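PDB 2H01: 2-Cys peroxiredoxin from Plasmodium yoelii, which probably reduces hydrogen peroxide and organic hydroperoxides to water and alcohols as a thiol-dependent thioredoxin peroxidase. Local coordinates for residues Y33-F38 with D59-R64; Y37-D42 with H97-D102; V46-I51 with G90-I95. All blocks are in the same frame, centred on the assembly; numbering follows the deposited sequence.

Contact 1 (Y33-F38 with D59-R64)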
loop_
_atom_site.group_PDB
_atom_site.type_symbol
_atom_site.label_atom_id
_atom_site.label_comp_id
_atom_site.label_asym_id
_atom_site.label_seq_id
_atom_site.Cartn_x
_atom_site.Cartn_y
_atom_site.Cartn_z
ATOM N N TYR A 33 9.945 0.669 -5.080
ATOM C CA TYR A 33 8.606 0.793 -5.634
ATOM C C TYR A 33 7.775 0.812 -4.352
ATOM O O TYR A 33 8.229 0.308 -3.323
ATOM C CB TYR A 33 8.227 -0.440 -6.463
ATOM C CG TYR A 33 9.037 -0.636 -7.713
ATOM C CD1 TYR A 33 10.379 -1.020 -7.644
ATOM C CD2 TYR A 33 8.459 -0.454 -8.970
ATOM C CE1 TYR A 33 11.130 -1.226 -8.800
ATOM C CE2 TYR A 33 9.192 -0.655 -10.136
ATOM C CZ TYR A 33 10.529 -1.040 -10.044
ATOM O OH TYR A 33 11.266 -1.226 -11.184
ATOM N N VAL A 34 6.574 1.375 -4.396
ATOM C CA VAL A 34 5.757 1.424 -3.189
ATOM C C VAL A 34 4.385 0.802 -3.382
ATOM O O VAL A 34 3.726 1.067 -4.377
ATOM C CB VAL A 34 5.535 2.881 -2.709
ATOM C CG1 VAL A 34 4.674 2.888 -1.436
ATOM C CG2 VAL A 34 6.879 3.563 -2.453
ATOM N N LEU A 35 3.979 -0.045 -2.435
ATOM C CA LEU A 35 2.648 -0.637 -2.477
ATOM C C LEU A 35 1.913 0.004 -1.303
ATOM O O LEU A 35 2.097 -0.391 -0.146
ATOM C CB LEU A 35 2.678 -2.163 -2.305
ATOM C CG LEU A 35 1.425 -3.000 -2.676
ATOM C CD1 LEU A 35 0.304 -2.816 -1.678
ATOM C CD2 LEU A 35 0.949 -2.616 -4.052
ATOM N N LEU A 36 1.115 1.021 -1.604
ATOM C CA LEU A 36 0.335 1.719 -0.590
ATOM C C LEU A 36 -1.055 1.102 -0.578
ATOM O O LEU A 36 -1.705 1.016 -1.626
ATOM C CB LEU A 36 0.215 3.211 -0.932
ATOM C CG LEU A 36 -0.734 4.007 -0.014
ATOM C CD1 LEU A 36 -0.125 4.121 1.379
ATOM C CD2 LEU A 36 -1.003 5.397 -0.587
ATOM N N TYR A 37 -1.518 0.670 0.594
ATOM C CA TYR A 37 -2.845 0.077 0.692
ATOM C C TYR A 37 -3.657 0.710 1.810
ATOM O O TYR A 37 -3.103 1.170 2.808
ATOM C CB TYR A 37 -2.759 -1.449 0.894
ATOM C CG TYR A 37 -2.219 -1.910 2.238
ATOM C CD1 TYR A 37 -0.856 -2.105 2.439
ATOM C CD2 TYR A 37 -3.083 -2.171 3.300
ATOM C CE1 TYR A 37 -0.354 -2.561 3.663
ATOM C CE2 TYR A 37 -2.599 -2.616 4.535
ATOM C CZ TYR A 37 -1.234 -2.812 4.705
ATOM O OH TYR A 37 -0.765 -3.272 5.910
ATOM N N PHE A 38 -4.975 0.737 1.635
ATOM C CA PHE A 38 -5.872 1.331 2.623
ATOM C C PHE A 38 -6.861 0.355 3.248
ATOM O O PHE A 38 -7.357 -0.561 2.599
ATOM C CB PHE A 38 -6.710 2.462 2.001
ATOM C CG PHE A 38 -5.921 3.669 1.594
ATOM C CD1 PHE A 38 -5.284 3.719 0.360
ATOM C CD2 PHE A 38 -5.817 4.765 2.447
ATOM C CE1 PHE A 38 -4.547 4.851 -0.029
ATOM C CE2 PHE A 38 -5.083 5.902 2.076
ATOM C CZ PHE A 38 -4.447 5.941 0.830
ATOM N N ASP A 59 8.691 -10.812 2.491
ATOM C CA ASP A 59 9.902 -11.165 1.758
ATOM C C ASP A 59 9.746 -11.104 0.242
ATOM O O ASP A 59 10.663 -10.668 -0.452
ATOM C CB ASP A 59 10.405 -12.545 2.181
ATOM C CG ASP A 59 11.065 -12.523 3.551
ATOM O OD1 ASP A 59 11.783 -11.536 3.840
ATOM O OD2 ASP A 59 10.877 -13.491 4.326
ATOM N N SER A 60 8.600 -11.541 -0.274
ATOM C CA SER A 60 8.351 -11.485 -1.715
ATOM C C SER A 60 8.435 -10.034 -2.201
ATOM O O SER A 60 8.913 -9.770 -3.310
ATOM C CB SER A 60 6.966 -12.053 -2.052
ATOM O OG SER A 60 6.946 -13.463 -1.962
ATOM N N PHE A 61 7.960 -9.100 -1.375
ATOM C CA PHE A 61 8.003 -7.671 -1.720
ATOM C C PHE A 61 9.414 -7.102 -1.644
ATOM O O PHE A 61 9.830 -6.351 -2.525
ATOM C CB PHE A 61 7.076 -6.855 -0.815
ATOM C CG PHE A 61 5.625 -7.045 -1.123
ATOM C CD1 PHE A 61 4.845 -7.902 -0.363
ATOM C CD2 PHE A 61 5.058 -6.433 -2.234
ATOM C CE1 PHE A 61 3.522 -8.157 -0.710
ATOM C CE2 PHE A 61 3.734 -6.682 -2.591
ATOM C CZ PHE A 61 2.965 -7.547 -1.829
ATOM N N LYS A 62 10.157 -7.461 -0.606
ATOM C CA LYS A 62 11.521 -6.966 -0.481
ATOM C C LYS A 62 12.371 -7.452 -1.658
ATOM O O LYS A 62 13.178 -6.703 -2.202
ATOM C CB LYS A 62 12.158 -7.435 0.840
ATOM C CG LYS A 62 11.614 -6.737 2.073
ATOM C CD LYS A 62 12.310 -7.192 3.359
ATOM C CE LYS A 62 11.707 -6.483 4.580
ATOM N NZ LYS A 62 12.307 -6.936 5.865
ATOM N N GLU A 63 12.181 -8.713 -2.042
ATOM C CA GLU A 63 12.932 -9.311 -3.146
ATOM C C GLU A 63 12.716 -8.550 -4.441
ATOM O O GLU A 63 13.589 -8.530 -5.313
ATOM C CB GLU A 63 12.521 -10.780 -3.337
ATOM C CG GLU A 63 12.954 -11.689 -2.199
ATOM C CD GLU A 63 12.231 -13.028 -2.177
ATOM O OE1 GLU A 63 11.286 -13.225 -2.976
ATOM O OE2 GLU A 63 12.601 -13.881 -1.340
ATOM N N ARG A 64 11.551 -7.919 -4.568
ATOM C CA ARG A 64 11.225 -7.168 -5.778
ATOM C C ARG A 64 11.411 -5.687 -5.547
ATOM O O ARG A 64 10.957 -4.855 -6.339
ATOM C CB ARG A 64 9.785 -7.481 -6.217
ATOM C CG ARG A 64 9.567 -8.975 -6.470
ATOM C CD ARG A 64 8.125 -9.311 -6.818
ATOM N NE ARG A 64 8.015 -10.680 -7.334
ATOM C CZ ARG A 64 8.122 -11.789 -6.599
ATOM N NH1 ARG A 64 8.335 -11.722 -5.292
ATOM N NH2 ARG A 64 8.026 -12.976 -7.182
#
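Leu35 of strand 33-38 meets Phe61 of helix 58-63 in a small, buried helix-on-sheet contact, part of the beta-alpha-beta crossover of this thioredoxin-like fold. The chain leaves strand 33-38, runs through helices 49-56 and 58-63, and returns as strand 66-72, which pairs in parallel with strand 33-38. Leu35 carries its CG anti to the backbone N (chi1 -165°), and this branch point approaches the Phe61 ring obliquely, with CG 4.3 Å from CE2. Both residues suit a buried place: the leucine offers a branched aliphatic surface to the helix, and the broad phenyl ring also packs against Leu54, Val66, Leu151 and Ile154. One end of the contact is more polar. The Tyr33 ring reaches the residue after the helix, its CD1 4.1 Å from Arg64 O, which lies oblique to the ring. This carbonyl takes a hydrogen bond from Gln158, while the phenol hydroxyl is hydrogen-bonded to Glu161 of helix 147-163, so tyrosine suits a site with an apolar ring surface and a polar end. The Arg64 side chain folds back along the helix: NE forms a salt bridge with Asp155, and NH1 gives a hydrogen bond to Ser60 O at 2.8 Å. The acceptor lies almost in the guanidinium plane, whereas NH1 is tilted 32° from the plane of the Ser60 carbonyl.

Contact 2 (Y37-D42 with H97-D102)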
loop_
_atom_site.group_PDB
_atom_site.type_symbol
_atom_site.label_atom_id
_atom_site.label_comp_id
_atom_site.label_asym_id
_atom_site.label_seq_id
_atom_site.Cartn_x
_atom_site.Cartn_y
_atom_site.Cartn_z
ATOM N N TYR A 37 -1.518 0.670 0.594
ATOM C CA TYR A 37 -2.845 0.077 0.692
ATOM C C TYR A 37 -3.657 0.710 1.810
ATOM O O TYR A 37 -3.103 1.170 2.808
ATOM C CB TYR A 37 -2.759 -1.449 0.894
ATOM C CG TYR A 37 -2.219 -1.910 2.238
ATOM C CD1 TYR A 37 -0.856 -2.105 2.439
ATOM C CD2 TYR A 37 -3.083 -2.171 3.300
ATOM C CE1 TYR A 37 -0.354 -2.561 3.663
ATOM C CE2 TYR A 37 -2.599 -2.616 4.535
ATOM C CZ TYR A 37 -1.234 -2.812 4.705
ATOM O OH TYR A 37 -0.765 -3.272 5.910
ATOM N N PHE A 38 -4.975 0.737 1.635
ATOM C CA PHE A 38 -5.872 1.331 2.623
ATOM C C PHE A 38 -6.861 0.355 3.248
ATOM O O PHE A 38 -7.357 -0.561 2.599
ATOM C CB PHE A 38 -6.710 2.462 2.001
ATOM C CG PHE A 38 -5.921 3.669 1.594
ATOM C CD1 PHE A 38 -5.284 3.719 0.360
ATOM C CD2 PHE A 38 -5.817 4.765 2.447
ATOM C CE1 PHE A 38 -4.547 4.851 -0.029
ATOM C CE2 PHE A 38 -5.083 5.902 2.076
ATOM C CZ PHE A 38 -4.447 5.941 0.830
ATOM N N TYR A 39 -7.145 0.554 4.525
ATOM C CA TYR A 39 -8.148 -0.253 5.200
ATOM C C TYR A 39 -8.919 0.744 6.074
ATOM O O TYR A 39 -8.390 1.785 6.451
ATOM C CB TYR A 39 -7.520 -1.391 6.016
ATOM C CG TYR A 39 -6.550 -0.976 7.094
ATOM C CD1 TYR A 39 -5.226 -0.663 6.786
ATOM C CD2 TYR A 39 -6.956 -0.904 8.435
ATOM C CE1 TYR A 39 -4.330 -0.293 7.778
ATOM C CE2 TYR A 39 -6.071 -0.529 9.436
ATOM C CZ TYR A 39 -4.760 -0.228 9.100
ATOM O OH TYR A 39 -3.880 0.141 10.079
ATOM N N PRO A 40 -10.190 0.450 6.371
ATOM C CA PRO A 40 -11.042 1.318 7.188
ATOM C C PRO A 40 -10.519 1.691 8.575
ATOM O O PRO A 40 -10.209 2.851 8.853
ATOM C CB PRO A 40 -12.352 0.529 7.289
ATOM C CG PRO A 40 -12.364 -0.311 6.047
ATOM C CD PRO A 40 -10.924 -0.755 5.942
ATOM N N LEU A 41 -10.424 0.691 9.442
ATOM C CA LEU A 41 -10.031 0.935 10.819
ATOM C C LEU A 41 -9.260 -0.160 11.514
ATOM O O LEU A 41 -9.233 -1.314 11.089
ATOM C CB LEU A 41 -11.282 1.191 11.658
ATOM C CG LEU A 41 -12.217 2.329 11.269
ATOM C CD1 LEU A 41 -13.537 2.162 12.010
ATOM C CD2 LEU A 41 -11.560 3.665 11.591
ATOM N N ASP A 42 -8.666 0.244 12.625
ATOM C CA ASP A 42 -7.914 -0.619 13.511
ATOM C C ASP A 42 -8.920 -1.186 14.518
ATOM O O ASP A 42 -10.001 -0.634 14.698
ATOM C CB ASP A 42 -6.890 0.212 14.277
ATOM C CG ASP A 42 -5.651 0.536 13.463
ATOM O OD1 ASP A 42 -5.694 0.530 12.210
ATOM O OD2 ASP A 42 -4.630 0.820 14.110
ATOM N N HIS A 97 6.231 -4.546 8.534
ATOM C CA HIS A 97 6.269 -3.445 7.570
ATOM C C HIS A 97 5.574 -2.231 8.203
ATOM O O HIS A 97 4.815 -2.376 9.155
ATOM C CB HIS A 97 5.605 -3.845 6.244
ATOM C CG HIS A 97 4.141 -4.140 6.343
ATOM N ND1 HIS A 97 3.176 -3.166 6.214
ATOM C CD2 HIS A 97 3.477 -5.311 6.492
ATOM C CE1 HIS A 97 1.979 -3.723 6.270
ATOM N NE2 HIS A 97 2.135 -5.024 6.437
ATOM N N THR A 98 5.828 -1.038 7.685
ATOM C CA THR A 98 5.253 0.158 8.281
ATOM C C THR A 98 3.783 0.477 8.027
ATOM O O THR A 98 3.234 0.201 6.966
ATOM C CB THR A 98 6.121 1.423 7.949
ATOM O OG1 THR A 98 5.272 2.524 7.592
ATOM C CG2 THR A 98 7.105 1.139 6.842
ATOM N N LEU A 99 3.145 1.033 9.051
ATOM C CA LEU A 99 1.750 1.447 8.974
ATOM C C LEU A 99 1.763 2.971 9.130
ATOM O O LEU A 99 2.388 3.497 10.050
ATOM C CB LEU A 99 0.936 0.809 10.105
ATOM C CG LEU A 99 0.792 -0.723 10.109
ATOM C CD1 LEU A 99 -0.026 -1.159 11.321
ATOM C CD2 LEU A 99 0.108 -1.185 8.829
ATOM N N ILE A 100 1.106 3.681 8.496
ATOM C CA ILE A 100 1.102 5.130 8.648
ATOM C C ILE A 100 -0.267 5.636 9.089
ATOM O O ILE A 100 -1.290 4.961 8.867
ATOM C CB ILE A 100 1.517 5.812 7.330
ATOM C CG1 ILE A 100 0.554 5.428 6.204
ATOM C CG2 ILE A 100 2.946 5.439 6.964
ATOM C CD1 ILE A 100 0.745 6.233 4.938
ATOM N N SER A 101 -0.251 6.786 9.500
ATOM C CA SER A 101 -1.444 7.306 10.141
ATOM C C SER A 101 -1.993 8.503 9.403
ATOM O O SER A 101 -1.338 9.543 9.335
ATOM C CB SER A 101 -1.126 7.692 11.590
ATOM O OG SER A 101 -2.203 8.394 12.195
ATOM N N ASP A 102 -3.209 8.336 8.891
ATOM C CA ASP A 102 -3.925 9.353 8.131
ATOM C C ASP A 102 -4.959 10.108 8.972
ATOM O O ASP A 102 -6.141 10.083 8.677
ATOM C CB ASP A 102 -4.586 8.734 6.897
ATOM C CG ASP A 102 -5.118 9.771 5.929
ATOM O OD1 ASP A 102 -4.638 10.913 5.950
ATOM O OD2 ASP A 102 -6.023 9.535 5.120
#
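The hydroxyl end of Tyr37, near the end of strand 33-38, reaches His97 and Leu99, so that the contact is made by side chains extending over the sheet. With chi1 at 69° the CG of Tyr37 sits between backbone N and carbonyl carbon, and the Tyr37 and His97 side chains approach each other from opposite directions. The two rings meet rim to rim, their centroids 5.8 Å apart and their planes at 65°, so neither covers the other's face. The hydroxyl lies at the imidazole edge, where the modelled approach is too close for its details to be trusted; the same OH is 3.7 Å from Leu99 CD2. Phe38 comes next and packs against Cys71 and Ala120. Tyr39 then brings its OH to 4.3 Å from Leu99 CD1, and Leu99 CD2 lies near both hydroxyls. The Tyr39 phenol is held by a hydrogen bond to OD1 of Asp42, 2.8 Å long and received on the syn side of the carboxylate. After the bend at Pro40 and Leu41, that aspartate is itself fixed by Ser72 on OD1 and His79 on OD2, a buried network in which a tyrosine can bury its ring and still satisfy its hydroxyl. Strands 33-38 and 98-101 are not neighbours: strand 66-72 lies between them, parallel to both, while helices 49-56 and 76-83 add Ile51, Leu54 and His79 to the same cluster.

Contact 3 (V46-I51 with G90-I95)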
loop_
_atom_site.group_PDB
_atom_site.type_symbol
_atom_site.label_atom_id
_atom_site.label_comp_id
_atom_site.label_asym_id
_atom_site.label_seq_id
_atom_site.Cartn_x
_atom_site.Cartn_y
_atom_site.Cartn_z
ATOM N N VAL A 46 -13.741 -7.292 12.117
ATOM C CA VAL A 46 -13.532 -7.905 10.813
ATOM C C VAL A 46 -12.050 -8.241 10.797
ATOM O O VAL A 46 -11.224 -7.353 11.014
ATOM C CB VAL A 46 -13.827 -6.904 9.682
ATOM C CG1 VAL A 46 -13.499 -7.531 8.322
ATOM C CG2 VAL A 46 -15.298 -6.467 9.748
ATOM N N CYS A 47 -11.702 -9.507 10.563
ATOM C CA CYS A 47 -10.292 -9.898 10.535
ATOM C C CYS A 47 -9.543 -9.072 9.490
ATOM O O CYS A 47 -10.070 -8.789 8.409
ATOM C CB CYS A 47 -10.138 -11.386 10.211
ATOM S SG CYS A 47 -10.520 -11.823 8.515
ATOM N N PRO A 48 -8.301 -8.674 9.803
ATOM C CA PRO A 48 -7.487 -7.875 8.884
ATOM C C PRO A 48 -6.752 -8.775 7.905
ATOM O O PRO A 48 -5.528 -8.831 7.912
ATOM C CB PRO A 48 -6.530 -7.164 9.825
ATOM C CG PRO A 48 -6.241 -8.250 10.853
ATOM C CD PRO A 48 -7.615 -8.863 11.098
ATOM N N SER A 49 -7.492 -9.471 7.055
ATOM C CA SER A 49 -6.854 -10.387 6.120
ATOM C C SER A 49 -5.889 -9.704 5.147
ATOM O O SER A 49 -4.963 -10.341 4.665
ATOM C CB SER A 49 -7.909 -11.190 5.341
ATOM O OG SER A 49 -8.579 -10.384 4.386
ATOM N N GLU A 50 -6.085 -8.421 4.858
ATOM C CA GLU A 50 -5.186 -7.749 3.929
ATOM C C GLU A 50 -3.853 -7.419 4.584
ATOM O O GLU A 50 -2.796 -7.630 3.987
ATOM C CB GLU A 50 -5.821 -6.473 3.346
ATOM C CG GLU A 50 -6.858 -5.805 4.232
ATOM C CD GLU A 50 -8.216 -6.499 4.177
ATOM O OE1 GLU A 50 -8.742 -6.699 3.058
ATOM O OE2 GLU A 50 -8.762 -6.830 5.252
ATOM N N ILE A 51 -3.861 -6.905 5.802
ATOM C CA ILE A 51 -2.604 -6.610 6.460
ATOM C C ILE A 51 -1.792 -7.874 6.705
ATOM O O ILE A 51 -0.614 -7.938 6.395
ATOM C CB ILE A 51 -2.814 -5.858 7.777
ATOM C CG1 ILE A 51 -3.449 -4.490 7.524
ATOM C CG2 ILE A 51 -1.511 -5.746 8.517
ATOM C CD1 ILE A 51 -4.034 -3.837 8.726
ATOM N N GLY A 90 -7.777 -10.332 18.539
ATOM C CA GLY A 90 -8.190 -9.317 17.588
ATOM C C GLY A 90 -7.144 -8.344 17.085
ATOM O O GLY A 90 -7.489 -7.414 16.362
ATOM N N GLY A 91 -5.881 -8.534 17.447
ATOM C CA GLY A 91 -4.855 -7.613 16.980
ATOM C C GLY A 91 -4.209 -8.047 15.679
ATOM O O GLY A 91 -4.624 -9.048 15.096
ATOM N N ILE A 92 -3.193 -7.310 15.239
ATOM C CA ILE A 92 -2.415 -7.702 14.072
ATOM C C ILE A 92 -1.096 -8.285 14.461
ATOM O O ILE A 92 -0.368 -8.766 13.623
ATOM C CB ILE A 92 -2.178 -6.528 13.122
ATOM C CG1 ILE A 92 -2.093 -5.229 13.898
ATOM C CG2 ILE A 92 -3.238 -6.473 12.060
ATOM C CD1 ILE A 92 -1.099 -4.272 13.366
ATOM N N GLY A 93 -0.783 -8.208 15.742
ATOM C CA GLY A 93 0.500 -8.640 16.246
ATOM C C GLY A 93 1.628 -7.825 15.679
ATOM O O GLY A 93 1.442 -6.700 15.238
ATOM N N ASN A 94 2.805 -8.418 15.669
ATOM C CA ASN A 94 4.021 -7.698 15.351
ATOM C C ASN A 94 4.396 -7.686 13.869
ATOM O O ASN A 94 5.425 -8.218 13.492
ATOM C CB ASN A 94 5.167 -8.246 16.169
ATOM C CG ASN A 94 6.249 -7.259 16.352
ATOM O OD1 ASN A 94 7.348 -7.607 16.743
ATOM N ND2 ASN A 94 5.958 -6.009 16.064
ATOM N N ILE A 95 3.562 -7.078 13.038
ATOM C CA ILE A 95 3.864 -6.978 11.624
ATOM C C ILE A 95 5.129 -6.181 11.369
ATOM O O ILE A 95 5.514 -5.312 12.139
ATOM C CB ILE A 95 2.696 -6.392 10.836
ATOM C CG1 ILE A 95 2.474 -4.924 11.211
ATOM C CG2 ILE A 95 1.476 -7.215 11.028
ATOM C CD1 ILE A 95 1.916 -4.101 10.117
#
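Ile51, in the first turn of helix 49-56, packs on Ile92 and Ile95 of the loop before strand 98-101. The helix follows Cys47, predicted to be the peroxidatic cysteine, which with Pro40 and Thr44 makes up the Pro-X-X-X-Thr-X-X-Cys motif of peroxiredoxins. The CB of Ile51 is directed at the loop, and there the side chain divides. CG2, placed anti to the backbone N, does the touching: it lies 4.0 Å from Ile92 CG2 and 4.1 Å from Ile95 CD1, crossing the Ile95 side chain at about a right angle. The other branch serves the protein interior, CG1 lying against the hydroxyl of Tyr37 and CD1 at the tip against the ring of Tyr39. A beta-branched residue suits this place because it presents two arms to two different surroundings. Trp82 of helix 76-83 packs on both Ile51 and Ile92, and its NE1 is hydrogen-bonded to Gly90 O. Glycine fits position 90, whose positive phi would press a CB against the preceding carbonyl. Here the helix begins only after Cys47, which is exposed, consistent with the locally unfolded active-site state known in 2-Cys peroxiredoxins. Pro48 stands at the N-cap position, centre of an inverse gamma turn, where its ring gives the helix entrance an apolar edge; its ring carbon CG rests 3.7 Å from Ile92 CG2.

How the contacts relate
Contacts 1 and 2 lie in the core, about 7 and 8 Å from the centre of the chain to their own centres, whereas contact 3, about 15 Å out, has buried isoleucines beside an exposed cysteine and glycine. Contacts 1 and 2 share strand 33-38, one using its beginning and the other its end. Contact 3 is nested in the loop that contact 2 closes; Ile92 packs on Leu99, so the two contacts adjoin. Their chemistry changes along the way: aliphatic against phenyl, with a tyrosine ring beside a backbone carbonyl, in contact 1, tyrosines with histidine and leucine in contact 2, and purely aliphatic branches with a proline ring near the predicted active-site cysteine in contact 3.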